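Local atomic coordinates of LAR_0958 cell surface adhesin (Lactobacillus reuteri, PDB entry 4NG0), a protein that is a bacterial cell-surface adhesin of repeated domains that probably helps Lactobacillus reuteri attach to mucus. Residues Ala70-Asn75 / Lys81-Ser86. Sequence-based numbering, arbitrary orientation.
Sequences ALRKAN and KTISGS
Leu-71 meets Ile-83 through one methyl pair, CD2 of Leu-71 lying 3.7 Å from CD1 of Ile-83, and this is the closest approach between residues 70-75 and 81-86. CG of Leu-71 stands anti to the backbone N (chi1 -172°), which carries CD2 over to Ile-83; the two side chains run past each other in opposite directions. Arg-72 comes near 81-86 only with its guanidinium group: CD1 of Ile-83 sits 4.2 Å above one face of the guanidinium plane, displaced toward the rim. At the edge of the same group, NH2 of Arg-72 is 4.2 Å from O of Lys-81, too far to bond; that nitrogen instead donates to the carbonyl of Leu-80, which ties the arginine to the connecting loop. Asn-75 folds back on the last turn, its ND2 donating to O of Leu-71 at 2.8 Å, nearly straight (174°) and with that oxygen in the plane of the Asn-75 amide, while its OD1 accepts from the backbone of Asn-34. In this ubiquitin-like beta-grasp fold, helix 65-73 thus packs against the sheet at strand 83-92, which pairs in parallel with strand 3-12, and Trp-27 of strand 26-28 touches both Leu-71 and Ile-83.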
ATOM      1  N   ALA A  70      -1.072  13.097  -3.564  1.00 13.65           N
ATOM      2  CA  ALA A  70      -1.703  13.285  -2.266  1.00 11.59           C
ATOM      3  C   ALA A  70      -0.662  13.504  -1.174  1.00 12.23           C
ATOM      4  O   ALA A  70      -0.829  14.353  -0.299  1.00 11.84           O
ATOM      5  CB  ALA A  70      -2.594  12.091  -1.922  1.00 10.29           C
ATOM      6  N   LEU A  71       0.415  12.729  -1.222  1.00 10.44           N
ATOM      7  CA  LEU A  71       1.476  12.868  -0.233  1.00  9.89           C
ATOM      8  C   LEU A  71       2.147  14.224  -0.384  1.00 13.81           C
ATOM      9  O   LEU A  71       2.436  14.908   0.601  1.00 12.40           O
ATOM     10  CB  LEU A  71       2.500  11.737  -0.390  1.00 10.13           C
ATOM     11  CG  LEU A  71       3.574  11.639   0.695  1.00 10.85           C
ATOM     12  CD1 LEU A  71       2.935  11.294   2.024  1.00 10.87           C
ATOM     13  CD2 LEU A  71       4.602  10.598   0.297  1.00 13.78           C
ATOM     14  N   ARG A  72       2.385  14.633  -1.620  1.00 11.80           N
ATOM     15  CA  ARG A  72       3.020  15.931  -1.831  1.00 12.10           C
ATOM     16  C   ARG A  72       2.142  17.075  -1.315  1.00 14.66           C
ATOM     17  O   ARG A  72       2.631  18.005  -0.656  1.00 16.68           O
ATOM     18  CB  ARG A  72       3.379  16.101  -3.306  1.00 17.20           C
ATOM     19  CG  ARG A  72       4.496  15.157  -3.731  1.00 20.36           C
ATOM     20  CD  ARG A  72       4.987  15.437  -5.141  1.00 29.49           C
ATOM     21  NE  ARG A  72       6.214  14.701  -5.423  1.00 26.94           N
ATOM     22  CZ  ARG A  72       6.272  13.575  -6.128  1.00 30.82           C
ATOM     23  NH1 ARG A  72       5.163  13.054  -6.641  1.00 35.72           N
ATOM     24  NH2 ARG A  72       7.437  12.976  -6.330  1.00 33.35           N
ATOM     25  N   LYS A  73       0.842  16.989  -1.581  1.00 14.66           N
ATOM     26  CA  LYS A  73      -0.113  18.001  -1.136  1.00 16.19           C
ATOM     27  C   LYS A  73      -0.154  18.115   0.392  1.00 16.79           C
ATOM     28  O   LYS A  73      -0.322  19.206   0.949  1.00 17.42           O
ATOM     29  CB  LYS A  73      -1.502  17.676  -1.691  1.00 18.54           C
ATOM     30  CG  LYS A  73      -2.579  18.698  -1.370  1.00 19.16           C
ATOM     31  CD  LYS A  73      -3.859  18.363  -2.121  1.00 28.86           C
ATOM     32  CE  LYS A  73      -4.964  19.367  -1.831  1.00 42.71           C
ATOM     33  NZ  LYS A  73      -5.425  19.289  -0.420  1.00 46.60           N
ATOM     34  N   ALA A  74       0.027  16.987   1.070  1.00 14.14           N
ATOM     35  CA  ALA A  74      -0.033  16.951   2.528  1.00 12.08           C
ATOM     36  C   ALA A  74       1.255  17.458   3.175  1.00 11.52           C
ATOM     37  O   ALA A  74       1.324  17.611   4.401  1.00 11.81           O
ATOM     38  CB  ALA A  74      -0.337  15.532   3.008  1.00 13.08           C
ATOM     39  N   ASN A  75       2.276  17.706   2.355  1.00 11.89           N
ATOM     40  CA  ASN A  75       3.580  18.124   2.860  1.00 10.77           C
ATOM     41  C   ASN A  75       4.141  19.359   2.158  1.00 11.53           C
ATOM     42  O   ASN A  75       5.196  19.297   1.533  1.00 12.30           O
ATOM     43  CB  ASN A  75       4.553  16.948   2.772  1.00 10.10           C
ATOM     44  CG  ASN A  75       4.174  15.828   3.711  1.00  7.93           C
ATOM     45  OD1 ASN A  75       4.556  15.836   4.882  1.00 11.10           O
ATOM     46  ND2 ASN A  75       3.398  14.860   3.212  1.00 10.20           N
ATOM     47  N   LYS A  81      11.102  14.580  -3.795  1.00 13.26           N
ATOM     48  CA  LYS A  81      11.607  14.261  -5.135  1.00 12.39           C
ATOM     49  C   LYS A  81      11.669  12.765  -5.457  1.00 15.88           C
ATOM     50  O   LYS A  81      11.632  12.391  -6.627  1.00 19.62           O
ATOM     51  CB  LYS A  81      12.987  14.866  -5.344  1.00 13.80           C
ATOM     52  CG  LYS A  81      13.040  16.380  -5.236  1.00 18.26           C
ATOM     53  CD  LYS A  81      14.461  16.838  -5.479  1.00 25.33           C
ATOM     54  CE  LYS A  81      14.585  18.342  -5.484  1.00 25.22           C
ATOM     55  NZ  LYS A  81      16.011  18.711  -5.681  1.00 30.92           N
ATOM     56  N   THR A  82      11.812  11.924  -4.435  1.00 13.54           N
ATOM     57  CA  THR A  82      11.682  10.481  -4.623  1.00 15.07           C
ATOM     58  C   THR A  82      10.758   9.911  -3.564  1.00 12.88           C
ATOM     59  O   THR A  82      10.743  10.382  -2.431  1.00 13.39           O
ATOM     60  CB  THR A  82      13.028   9.712  -4.537  1.00 16.36           C
ATOM     61  OG1 THR A  82      13.585   9.808  -3.215  1.00 19.56           O
ATOM     62  CG2 THR A  82      14.009  10.259  -5.523  1.00 15.32           C
ATOM     63  N   ILE A  83       9.985   8.898  -3.947  1.00 12.57           N
ATOM     64  CA  ILE A  83       9.222   8.105  -2.998  1.00  9.14           C
ATOM     65  C   ILE A  83       9.394   6.653  -3.443  1.00 11.15           C
ATOM     66  O   ILE A  83       9.046   6.312  -4.566  1.00 16.21           O
ATOM     67  CB  ILE A  83       7.734   8.486  -2.994  1.00  7.14           C
ATOM     68  CG1 ILE A  83       7.555   9.990  -2.728  1.00 11.97           C
ATOM     69  CG2 ILE A  83       6.990   7.650  -1.941  1.00 10.45           C
ATOM     70  CD1 ILE A  83       6.184  10.525  -3.091  1.00 16.42           C
ATOM     71  N   SER A  84       9.966   5.822  -2.575  1.00  9.73           N
ATOM     72  CA  SER A  84      10.316   4.447  -2.935  1.00 10.18           C
ATOM     73  C   SER A  84       9.697   3.510  -1.921  1.00  8.84           C
ATOM     74  O   SER A  84       9.637   3.838  -0.739  1.00 10.28           O
ATOM     75  CB  SER A  84      11.828   4.270  -2.861  1.00 11.37           C
ATOM     76  OG  SER A  84      12.495   5.395  -3.411  1.00 17.35           O
ATOM     77  N   GLY A  85       9.262   2.329  -2.335  1.00  6.54           N
ATOM     78  CA  GLY A  85       8.745   1.413  -1.344  1.00  5.67           C
ATOM     79  C   GLY A  85       8.375   0.052  -1.866  1.00  5.06           C
ATOM     80  O   GLY A  85       8.496  -0.235  -3.058  1.00  7.21           O
ATOM     81  N   SER A  86       7.921  -0.789  -0.944  1.00  5.39           N
ATOM     82  CA  SER A  86       7.486  -2.145  -1.237  1.00  6.30           C
ATOM     83  C   SER A  86       6.405  -2.504  -0.229  1.00  6.51           C
ATOM     84  O   SER A  86       6.496  -2.134   0.929  1.00  8.80           O
ATOM     85  CB  SER A  86       8.671  -3.118  -1.125  1.00  7.37           C
ATOM     86  OG  SER A  86       8.277  -4.465  -1.368  1.00 12.61           O
TER